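Local coordinates for protein Baccell_00875 (Bacteroides cellulosilyticus DSM 14838, PDB 5NO8) that probably acts as a polysaccharide lyase that removes the rhamnose caps, attached to glucuronic acid, from complex arabinogalactan proteins, at residues His166-Gly171 / Phe581-His586; Arg198-Trp203 / Met660-Ile665; Gly601-Phe606 / Ala670-Pro675. One frame throughout, in Å; residues are numbered along the deposited sequence.

Contact 1: His166-Gly171 / Phe581-His586; sequences HIWKGG and FQPSYH
Q582 reaches from the loop 581-586 across to the end of strand 163-168. Its CB rests 3.6 Å from CE3 of the W168 indole, and its CG runs alongside W168 CB. There the chain bends (chi2 92°), turning the amide onto the backbone: NE2 gives a nearly straight hydrogen bond to I167 O at 3.0 Å, reaching it from above the carbonyl plane. NE2 also donates to a water, 2.9 Å away, that is hydrogen-bonded to H166 ND1; H166 NE2 is bound to A577 O, so both nitrogens of this buried imidazole are engaged. The next residue, P583, lies over one face of the indole, with CD 3.8 Å from the centroid of the five-membered ring in a CH-pi contact, while G170 N sits over the opposite face. An alanine in place of W168 removes the indole on which Q582 CB, P583 and S584 CB pack, and would probably loosen the loop. Strand 163-168 is one of the two outermost strands of its antiparallel sheet, with Y175 and N177 bonded along its inner side. A glutamine amide thus satisfies a carbonyl of a sheet-edge strand at a buried interface between the β-sheet region and the helical part.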
loop_
_atom_site.group_PDB
_atom_site.type_symbol
_atom_site.label_atom_id
_atom_site.label_comp_id
_atom_site.label_asym_id
_atom_site.label_seq_id
_atom_site.Cartn_x
_atom_site.Cartn_y
_atom_site.Cartn_z
ATOM N N HIS A 166 -4.048 -8.998 3.618
ATOM C CA HIS A 166 -3.626 -8.983 2.216
ATOM C C HIS A 166 -4.734 -9.632 1.419
ATOM O O HIS A 166 -4.879 -10.861 1.428
ATOM C CB HIS A 166 -2.314 -9.713 2.088
ATOM C CG HIS A 166 -1.223 -9.042 2.863
ATOM N ND1 HIS A 166 -0.840 -7.741 2.608
ATOM C CD2 HIS A 166 -0.506 -9.450 3.947
ATOM C CE1 HIS A 166 0.089 -7.387 3.490
ATOM N NE2 HIS A 166 0.326 -8.410 4.296
ATOM N N ILE A 167 -5.490 -8.789 0.726
ATOM C CA ILE A 167 -6.677 -9.224 -0.010
ATOM C C ILE A 167 -6.297 -9.416 -1.471
ATOM O O ILE A 167 -5.679 -8.527 -2.048
ATOM C CB ILE A 167 -7.786 -8.175 0.073
ATOM C CG1 ILE A 167 -8.102 -7.853 1.538
ATOM C CG2 ILE A 167 -9.046 -8.667 -0.650
ATOM C CD1 ILE A 167 -8.916 -6.592 1.680
ATOM N N TRP A 168 -6.643 -10.564 -2.040
ATOM C CA TRP A 168 -6.494 -10.782 -3.476
ATOM C C TRP A 168 -7.833 -11.081 -4.094
ATOM O O TRP A 168 -8.439 -12.145 -3.810
ATOM C CB TRP A 168 -5.487 -11.862 -3.826
ATOM C CG TRP A 168 -5.327 -12.028 -5.303
ATOM C CD1 TRP A 168 -5.326 -13.205 -5.994
ATOM C CD2 TRP A 168 -5.194 -10.983 -6.287
ATOM N NE1 TRP A 168 -5.207 -12.956 -7.330
ATOM C CE2 TRP A 168 -5.097 -11.615 -7.543
ATOM C CE3 TRP A 168 -5.104 -9.582 -6.224
ATOM C CZ2 TRP A 168 -4.939 -10.903 -8.743
ATOM C CZ3 TRP A 168 -4.982 -8.872 -7.421
ATOM C CH2 TRP A 168 -4.886 -9.552 -8.664
ATOM N N LYS A 169 -8.263 -10.162 -4.960
ATOM C CA LYS A 169 -9.514 -10.286 -5.698
ATOM C C LYS A 169 -9.374 -11.222 -6.906
ATOM O O LYS A 169 -9.730 -10.881 -8.032
ATOM C CB LYS A 169 -10.031 -8.888 -6.119
ATOM C CG LYS A 169 -9.112 -8.126 -7.062
ATOM C CD LYS A 169 -9.657 -6.741 -7.425
ATOM C CE LYS A 169 -8.761 -6.130 -8.501
ATOM N NZ LYS A 169 -9.187 -4.783 -8.912
ATOM N N GLY A 170 -8.901 -12.429 -6.662
ATOM C CA GLY A 170 -8.516 -13.345 -7.737
ATOM C C GLY A 170 -9.594 -14.264 -8.252
ATOM O O GLY A 170 -9.282 -15.373 -8.719
ATOM N N GLY A 171 -10.849 -13.842 -8.187
ATOM C CA GLY A 171 -11.940 -14.635 -8.777
ATOM C C GLY A 171 -12.096 -15.963 -8.047
ATOM O O GLY A 171 -12.275 -15.983 -6.819
ATOM N N PHE A 581 1.878 -10.436 -1.778
ATOM C CA PHE A 581 2.500 -11.024 -2.975
ATOM C C PHE A 581 1.481 -11.214 -4.089
ATOM O O PHE A 581 1.704 -12.031 -5.000
ATOM C CB PHE A 581 3.243 -12.328 -2.645
ATOM C CG PHE A 581 2.379 -13.367 -1.988
ATOM C CD1 PHE A 581 1.599 -14.236 -2.743
ATOM C CD2 PHE A 581 2.335 -13.463 -0.596
ATOM C CE1 PHE A 581 0.791 -15.187 -2.123
ATOM C CE2 PHE A 581 1.521 -14.404 0.017
ATOM C CZ PHE A 581 0.743 -15.243 -0.744
ATOM N N GLN A 582 0.392 -10.440 -4.053
ATOM C CA GLN A 582 -0.671 -10.578 -5.041
ATOM C C GLN A 582 -0.125 -10.306 -6.456
ATOM O O GLN A 582 0.763 -9.438 -6.632
ATOM C CB GLN A 582 -1.805 -9.599 -4.797
ATOM C CG GLN A 582 -2.507 -9.711 -3.460
ATOM C CD GLN A 582 -1.923 -8.815 -2.408
ATOM O OE1 GLN A 582 -0.690 -8.629 -2.362
ATOM N NE2 GLN A 582 -2.776 -8.241 -1.564
ATOM N N PRO A 583 -0.653 -10.986 -7.468
ATOM C CA PRO A 583 -0.091 -10.805 -8.843
ATOM C C PRO A 583 -0.673 -9.599 -9.579
ATOM O O PRO A 583 -1.391 -9.739 -10.585
ATOM C CB PRO A 583 -0.442 -12.126 -9.517
ATOM C CG PRO A 583 -1.744 -12.509 -8.869
ATOM C CD PRO A 583 -1.576 -12.137 -7.426
ATOM N N SER A 584 -0.373 -8.423 -9.035
ATOM C CA SER A 584 -0.809 -7.136 -9.555
ATOM C C SER A 584 0.305 -6.132 -9.283
ATOM O O SER A 584 0.855 -6.099 -8.200
ATOM C CB SER A 584 -2.073 -6.657 -8.847
ATOM O OG SER A 584 -2.419 -5.333 -9.231
ATOM N N TYR A 585 0.579 -5.271 -10.248
ATOM C CA TYR A 585 1.523 -4.178 -10.050
ATOM C C TYR A 585 1.059 -3.209 -8.949
ATOM O O TYR A 585 1.870 -2.573 -8.321
ATOM C CB TYR A 585 1.844 -3.444 -11.346
ATOM C CG TYR A 585 0.672 -2.733 -11.982
ATOM C CD1 TYR A 585 -0.158 -3.394 -12.875
ATOM C CD2 TYR A 585 0.358 -1.413 -11.642
ATOM C CE1 TYR A 585 -1.265 -2.760 -13.444
ATOM C CE2 TYR A 585 -0.709 -0.758 -12.226
ATOM C CZ TYR A 585 -1.502 -1.433 -13.145
ATOM O OH TYR A 585 -2.572 -0.788 -13.709
ATOM N N HIS A 586 -0.239 -3.136 -8.682
ATOM C CA HIS A 586 -0.731 -2.284 -7.609
ATOM C C HIS A 586 -0.337 -2.783 -6.222
ATOM O O HIS A 586 -0.267 -1.975 -5.274
ATOM C CB HIS A 586 -2.262 -2.194 -7.662
ATOM C CG HIS A 586 -2.777 -1.360 -8.785
ATOM N ND1 HIS A 586 -3.343 -1.905 -9.917
ATOM C CD2 HIS A 586 -2.811 -0.026 -8.953
ATOM C CE1 HIS A 586 -3.719 -0.933 -10.732
ATOM N NE2 HIS A 586 -3.405 0.218 -10.173
HETATM O O HOH W 1 -1.870 -6.313 0.452
#

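Contact 2: Arg198-Trp203 / Met660-Ile665; sequences RNYEIW and MYPYKI
The Y663 ring is covered on both faces. R198 NH1 stands 3.4 Å above its plane, over the centre, and K664 CG lies against the opposite face; E201 CG meets the edge. The guanidinium is turned 81° to the ring, presenting its own edge, and R198 CZ is 4.3 Å from the centroid, a cation-pi pair. An extended run from CG to NE carries R198 there, with NE held by L222 O. The Y200 ring has P662 CA over one face and I202 CD1 at its edge, while Y200 OH reaches the edge of Y661, 3.4 Å from CD2. A water above the Y661 ring lies within hydrogen-bonding distance of both N199 OD1, at 2.6 Å, and Y661 O.

Backbone hydrogen bonds join the two segments: Y663 N to Y200 O at 2.9 Å, nearly along the C=O axis, and I202 N to K664 O at 3.1 Å. I202 and I665 form a parallel bridge, and I202 CG1 packs on P662 CG. The polar tips turn elsewhere: Y200 OH binds D608, E201 OE2 binds Y76, and D141 is hydrogen-bonded to Y663 OH and forms a salt bridge with K664 NZ.

Strand 199-203 runs between two neighbours in a mixed sheet, antiparallel to 217-221 and parallel to 664-665, which in turn pairs antiparallel with 668-669.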
loop_
_atom_site.group_PDB
_atom_site.type_symbol
_atom_site.label_atom_id
_atom_site.label_comp_id
_atom_site.label_asym_id
_atom_site.label_seq_id
_atom_site.Cartn_x
_atom_site.Cartn_y
_atom_site.Cartn_z
ATOM N N ARG A 198 -14.637 -11.064 -6.695
ATOM C CA ARG A 198 -14.199 -10.201 -7.791
ATOM C C ARG A 198 -13.562 -8.888 -7.358
ATOM O O ARG A 198 -12.885 -8.241 -8.140
ATOM C CB ARG A 198 -15.345 -9.914 -8.754
ATOM C CG ARG A 198 -16.389 -8.995 -8.163
ATOM C CD ARG A 198 -17.200 -8.170 -9.142
ATOM N NE ARG A 198 -18.306 -7.551 -8.375
ATOM C CZ ARG A 198 -18.323 -6.316 -7.852
ATOM N NH1 ARG A 198 -17.313 -5.458 -8.024
ATOM N NH2 ARG A 198 -19.397 -5.907 -7.145
ATOM N N ASN A 199 -13.849 -8.443 -6.136
ATOM C CA ASN A 199 -13.308 -7.189 -5.642
ATOM C C ASN A 199 -13.593 -7.079 -4.155
ATOM O O ASN A 199 -14.066 -8.026 -3.540
ATOM C CB ASN A 199 -13.940 -5.989 -6.386
ATOM C CG ASN A 199 -12.922 -4.905 -6.665
ATOM O OD1 ASN A 199 -12.135 -4.586 -5.797
ATOM N ND2 ASN A 199 -12.921 -4.361 -7.902
ATOM N N TYR A 200 -13.242 -5.957 -3.564
ATOM C CA TYR A 200 -13.665 -5.676 -2.205
ATOM C C TYR A 200 -14.006 -4.205 -2.031
ATOM O O TYR A 200 -13.604 -3.362 -2.813
ATOM C CB TYR A 200 -12.623 -6.124 -1.184
ATOM C CG TYR A 200 -11.347 -5.297 -1.173
ATOM C CD1 TYR A 200 -10.329 -5.573 -2.067
ATOM C CD2 TYR A 200 -11.167 -4.248 -0.267
ATOM C CE1 TYR A 200 -9.155 -4.859 -2.053
ATOM C CE2 TYR A 200 -9.982 -3.508 -0.242
ATOM C CZ TYR A 200 -8.991 -3.809 -1.162
ATOM O OH TYR A 200 -7.794 -3.123 -1.197
ATOM N N GLU A 201 -14.759 -3.931 -0.976
ATOM C CA GLU A 201 -15.139 -2.591 -0.614
ATOM C C GLU A 201 -14.687 -2.302 0.786
ATOM O O GLU A 201 -14.445 -3.213 1.574
ATOM C CB GLU A 201 -16.647 -2.436 -0.661
ATOM C CG GLU A 201 -17.202 -2.453 -2.060
ATOM C CD GLU A 201 -18.716 -2.481 -2.063
ATOM O OE1 GLU A 201 -19.309 -1.399 -1.883
ATOM O OE2 GLU A 201 -19.301 -3.588 -2.206
ATOM N N ILE A 202 -14.611 -1.018 1.087
ATOM C CA ILE A 202 -14.248 -0.548 2.410
ATOM C C ILE A 202 -15.415 0.289 2.910
ATOM O O ILE A 202 -15.928 1.167 2.194
ATOM C CB ILE A 202 -12.945 0.302 2.396
ATOM C CG1 ILE A 202 -11.733 -0.532 2.013
ATOM C CG2 ILE A 202 -12.687 0.979 3.749
ATOM C CD1 ILE A 202 -11.344 -1.605 2.985
ATOM N N TRP A 203 -15.803 0.038 4.158
ATOM C CA TRP A 203 -16.845 0.807 4.825
ATOM C C TRP A 203 -16.296 1.454 6.096
ATOM O O TRP A 203 -15.323 0.964 6.662
ATOM C CB TRP A 203 -18.058 -0.088 5.170
ATOM C CG TRP A 203 -18.721 -0.652 3.991
ATOM C CD1 TRP A 203 -18.506 -1.871 3.437
ATOM C CD2 TRP A 203 -19.683 -0.009 3.186
ATOM N NE1 TRP A 203 -19.307 -2.038 2.337
ATOM C CE2 TRP A 203 -20.028 -0.901 2.148
ATOM C CE3 TRP A 203 -20.310 1.238 3.244
ATOM C CZ2 TRP A 203 -20.981 -0.588 1.173
ATOM C CZ3 TRP A 203 -21.210 1.565 2.272
ATOM C CH2 TRP A 203 -21.555 0.650 1.250
ATOM N N MET A 660 -6.529 4.982 -5.695
ATOM C CA MET A 660 -7.558 4.524 -4.757
ATOM C C MET A 660 -8.036 3.159 -5.255
ATOM O O MET A 660 -8.710 3.066 -6.269
ATOM C CB MET A 660 -8.717 5.535 -4.667
ATOM C CG MET A 660 -8.307 6.964 -4.322
ATOM S SD MET A 660 -7.351 7.040 -2.814
ATOM C CE MET A 660 -8.378 6.179 -1.630
ATOM N N TYR A 661 -7.690 2.107 -4.521
ATOM C CA TYR A 661 -7.723 0.739 -5.033
ATOM C C TYR A 661 -9.068 -0.032 -4.951
ATOM O O TYR A 661 -9.428 -0.718 -5.916
ATOM C CB TYR A 661 -6.585 -0.081 -4.404
ATOM C CG TYR A 661 -6.443 -1.447 -4.999
ATOM C CD1 TYR A 661 -5.706 -1.652 -6.168
ATOM C CD2 TYR A 661 -7.077 -2.548 -4.431
ATOM C CE1 TYR A 661 -5.623 -2.910 -6.740
ATOM C CE2 TYR A 661 -6.983 -3.810 -4.993
ATOM C CZ TYR A 661 -6.253 -3.978 -6.144
ATOM O OH TYR A 661 -6.176 -5.212 -6.701
ATOM N N PRO A 662 -9.762 0.025 -3.804
ATOM C CA PRO A 662 -10.975 -0.802 -3.698
ATOM C C PRO A 662 -12.048 -0.447 -4.710
ATOM O O PRO A 662 -12.024 0.633 -5.285
ATOM C CB PRO A 662 -11.482 -0.529 -2.279
ATOM C CG PRO A 662 -10.304 0.005 -1.548
ATOM C CD PRO A 662 -9.525 0.786 -2.569
ATOM N N TYR A 663 -13.013 -1.335 -4.868
ATOM C CA TYR A 663 -14.120 -1.120 -5.772
ATOM C C TYR A 663 -14.866 0.153 -5.406
ATOM O O TYR A 663 -15.143 0.996 -6.260
ATOM C CB TYR A 663 -15.039 -2.345 -5.713
ATOM C CG TYR A 663 -16.359 -2.222 -6.455
ATOM C CD1 TYR A 663 -16.403 -1.921 -7.798
ATOM C CD2 TYR A 663 -17.541 -2.509 -5.810
ATOM C CE1 TYR A 663 -17.607 -1.831 -8.484
ATOM C CE2 TYR A 663 -18.764 -2.410 -6.446
ATOM C CZ TYR A 663 -18.805 -2.079 -7.787
ATOM O OH TYR A 663 -20.044 -1.983 -8.396
ATOM N N LYS A 664 -15.227 0.245 -4.133
ATOM C CA LYS A 664 -15.886 1.411 -3.563
ATOM C C LYS A 664 -15.427 1.612 -2.140
ATOM O O LYS A 664 -14.929 0.692 -1.478
ATOM C CB LYS A 664 -17.409 1.248 -3.561
ATOM C CG LYS A 664 -18.030 1.208 -4.950
ATOM C CD LYS A 664 -19.516 0.930 -4.939
ATOM C CE LYS A 664 -20.079 1.052 -6.347
ATOM N NZ LYS A 664 -21.534 0.767 -6.432
ATOM N N ILE A 665 -15.576 2.846 -1.696
ATOM C CA ILE A 665 -15.305 3.233 -0.322
ATOM C C ILE A 665 -16.527 3.984 0.171
ATOM O O ILE A 665 -16.881 5.067 -0.346
ATOM C CB ILE A 665 -14.046 4.114 -0.248
ATOM C CG1 ILE A 665 -12.815 3.334 -0.752
ATOM C CG2 ILE A 665 -13.837 4.610 1.186
ATOM C CD1 ILE A 665 -11.751 4.216 -1.355
HETATM O O HOH W 2 -9.965 -3.339 -6.640
#

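Contact 3: Gly601-Phe606 / Ala670-Pro675; sequences GKRELF and AEFYDP
The carboxylate of D674 binds two consecutive backbone amides and so ties the loop that follows helix 596-600 to strand 672-677, just beyond a G1 beta bulge in which E671 and F672 both face M660. D674, with CG anti to the backbone N (chi1 -168°), points its carboxylate at the loop. OD1 accepts from K602 N at 2.8 Å and OD2 from R603 N at 3.0 Å, each through its syn lone pair, the one on the side of the other oxygen. G601 passes close by, its CA 3.3 Å from D674 OD1, where a side-chain carbon on the glycine would collide with the carboxylate.

Next to these bonds R603 folds back over the strand. A bend at chi2 (-67°) sets CG 3.7 Å from F672 CE1, and NH1 then lies over the centre of the F672 ring, 3.7 Å above its plane. The guanidinium is tilted 42° to the ring in a cation-pi pair, while P675 CD lies over one guanidinium face. L605 CD1 meets the F672 ring at the edge, 3.8 Å from CZ, and the K602 chain crosses P675 at about a right angle. Beyond these contacts K602 NZ forms salt bridges with D370 and E372, and R603 NH2 forms one with E372.

Y676 N also binds D674 OD1, and a water donates to OD2 at 2.8 Å. With two donors on each oxygen, the buried carboxylate is probably kept ionised, its charge met by N-H groups and water, while E372, and partly the F672 face, probably balance the arginine charge.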
loop_
_atom_site.group_PDB
_atom_site.type_symbol
_atom_site.label_atom_id
_atom_site.label_comp_id
_atom_site.label_asym_id
_atom_site.label_seq_id
_atom_site.Cartn_x
_atom_site.Cartn_y
_atom_site.Cartn_z
ATOM N N GLY A 601 -4.953 14.229 -1.633
ATOM C CA GLY A 601 -5.619 14.159 -2.928
ATOM C C GLY A 601 -6.704 15.185 -3.113
ATOM O O GLY A 601 -7.246 15.725 -2.127
ATOM N N LYS A 602 -7.049 15.432 -4.369
ATOM C CA LYS A 602 -8.204 16.241 -4.713
ATOM C C LYS A 602 -9.530 15.637 -4.230
ATOM O O LYS A 602 -10.423 16.370 -3.798
ATOM C CB LYS A 602 -8.319 16.424 -6.227
ATOM C CG LYS A 602 -9.337 17.502 -6.591
ATOM C CD LYS A 602 -9.293 17.818 -8.070
ATOM C CE LYS A 602 -10.111 19.046 -8.421
ATOM N NZ LYS A 602 -10.303 19.111 -9.897
ATOM N N ARG A 603 -9.669 14.317 -4.343
ATOM C CA ARG A 603 -10.947 13.647 -4.024
ATOM C C ARG A 603 -11.145 13.391 -2.529
ATOM O O ARG A 603 -12.250 12.975 -2.119
ATOM C CB ARG A 603 -11.043 12.332 -4.779
ATOM C CG ARG A 603 -11.053 12.475 -6.292
ATOM C CD ARG A 603 -12.284 13.159 -6.848
ATOM N NE ARG A 603 -12.154 13.226 -8.309
ATOM C CZ ARG A 603 -12.326 12.200 -9.154
ATOM N NH1 ARG A 603 -12.695 10.984 -8.719
ATOM N NH2 ARG A 603 -12.150 12.398 -10.459
ATOM N N GLU A 604 -10.070 13.570 -1.747
ATOM C CA GLU A 604 -10.093 13.513 -0.277
ATOM C C GLU A 604 -10.677 12.197 0.263
ATOM O O GLU A 604 -11.373 12.177 1.272
ATOM C CB GLU A 604 -10.832 14.740 0.284
ATOM C CG GLU A 604 -10.184 16.055 -0.160
ATOM C CD GLU A 604 -10.839 17.291 0.444
ATOM O OE1 GLU A 604 -11.883 17.161 1.118
ATOM O OE2 GLU A 604 -10.295 18.403 0.241
ATOM N N LEU A 605 -10.399 11.098 -0.428
ATOM C CA LEU A 605 -10.935 9.784 -0.035
ATOM C C LEU A 605 -9.967 9.019 0.855
ATOM O O LEU A 605 -8.879 8.635 0.403
ATOM C CB LEU A 605 -11.217 8.928 -1.268
ATOM C CG LEU A 605 -12.619 8.798 -1.825
ATOM C CD1 LEU A 605 -12.606 7.778 -2.961
ATOM C CD2 LEU A 605 -13.588 8.341 -0.749
ATOM N N PHE A 606 -10.359 8.757 2.100
ATOM C CA PHE A 606 -9.718 7.717 2.879
ATOM C C PHE A 606 -9.923 6.396 2.141
ATOM O O PHE A 606 -10.852 6.254 1.355
ATOM C CB PHE A 606 -10.329 7.584 4.276
ATOM C CG PHE A 606 -9.876 8.629 5.246
ATOM C CD1 PHE A 606 -8.618 8.564 5.794
ATOM C CD2 PHE A 606 -10.723 9.682 5.609
ATOM C CE1 PHE A 606 -8.180 9.524 6.701
ATOM C CE2 PHE A 606 -10.304 10.637 6.522
ATOM C CZ PHE A 606 -9.024 10.562 7.063
ATOM N N ALA A 670 -14.434 3.941 -6.398
ATOM C CA ALA A 670 -12.998 4.198 -6.357
ATOM C C ALA A 670 -12.356 3.622 -7.634
ATOM O O ALA A 670 -12.903 3.864 -8.725
ATOM C CB ALA A 670 -12.389 3.703 -5.050
ATOM N N GLU A 671 -11.246 2.908 -7.527
ATOM C CA GLU A 671 -10.492 2.428 -8.712
ATOM C C GLU A 671 -10.102 3.596 -9.625
ATOM O O GLU A 671 -10.354 3.576 -10.834
ATOM C CB GLU A 671 -11.242 1.326 -9.456
ATOM C CG GLU A 671 -11.614 0.191 -8.528
ATOM C CD GLU A 671 -12.058 -1.061 -9.233
ATOM O OE1 GLU A 671 -13.261 -1.152 -9.559
ATOM O OE2 GLU A 671 -11.199 -1.913 -9.510
ATOM N N PHE A 672 -9.466 4.605 -9.056
ATOM C CA PHE A 672 -9.008 5.735 -9.860
ATOM C C PHE A 672 -7.705 6.307 -9.301
ATOM O O PHE A 672 -7.387 6.155 -8.121
ATOM C CB PHE A 672 -10.091 6.836 -9.947
ATOM C CG PHE A 672 -10.388 7.497 -8.635
ATOM C CD1 PHE A 672 -9.584 8.497 -8.146
ATOM C CD2 PHE A 672 -11.496 7.132 -7.901
ATOM C CE1 PHE A 672 -9.828 9.092 -6.924
ATOM C CE2 PHE A 672 -11.761 7.734 -6.689
ATOM C CZ PHE A 672 -10.934 8.715 -6.188
ATOM N N TYR A 673 -6.974 6.977 -10.189
ATOM C CA TYR A 673 -5.814 7.793 -9.814
ATOM C C TYR A 673 -6.324 9.150 -9.416
ATOM O O TYR A 673 -7.050 9.806 -10.186
ATOM C CB TYR A 673 -4.826 7.924 -11.011
ATOM C CG TYR A 673 -4.114 6.653 -11.306
ATOM C CD1 TYR A 673 -3.035 6.260 -10.549
ATOM C CD2 TYR A 673 -4.530 5.814 -12.339
ATOM C CE1 TYR A 673 -2.382 5.056 -10.786
ATOM C CE2 TYR A 673 -3.882 4.604 -12.572
ATOM C CZ TYR A 673 -2.794 4.247 -11.802
ATOM O OH TYR A 673 -2.136 3.061 -12.013
ATOM N N ASP A 674 -5.973 9.586 -8.213
ATOM C CA ASP A 674 -6.354 10.924 -7.793
ATOM C C ASP A 674 -5.787 11.974 -8.757
ATOM O O ASP A 674 -4.636 11.851 -9.186
ATOM C CB ASP A 674 -5.891 11.215 -6.383
ATOM C CG ASP A 674 -6.520 12.478 -5.843
ATOM O OD1 ASP A 674 -5.988 13.564 -6.172
ATOM O OD2 ASP A 674 -7.580 12.351 -5.168
ATOM N N PRO A 675 -6.602 12.967 -9.143
ATOM C CA PRO A 675 -6.165 13.911 -10.161
ATOM C C PRO A 675 -5.141 14.970 -9.740
ATOM O O PRO A 675 -4.786 15.775 -10.583
ATOM C CB PRO A 675 -7.460 14.574 -10.605
ATOM C CG PRO A 675 -8.413 14.379 -9.506
ATOM C CD PRO A 675 -8.044 13.090 -8.863
HETATM O O HOH W 3 -8.560 10.673 -3.144
#

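From the N terminus, 166-171 comes first and 198-203 second, both in the β-rich half of the chain. Contact 1 closes a loop of 410 residues at 581-586, before contact 2 closes one of 457 at 660-665, so these two cross. Contact 3 opens at 601-606, after contact 1 has closed, and closes a short one of 64 at 670-675, so it follows contact 1 in series but crosses contact 2. Segments 660-665 and 670-675 are probably hydrogen-bonded, M660 N to F672 O and Y663 O to A670 N. Contact 1 packs on contact 2 through I167 against Y200 and K169 against Y661. Together they tie two N-terminal sheets to the loops and short strands among the C-terminal helices.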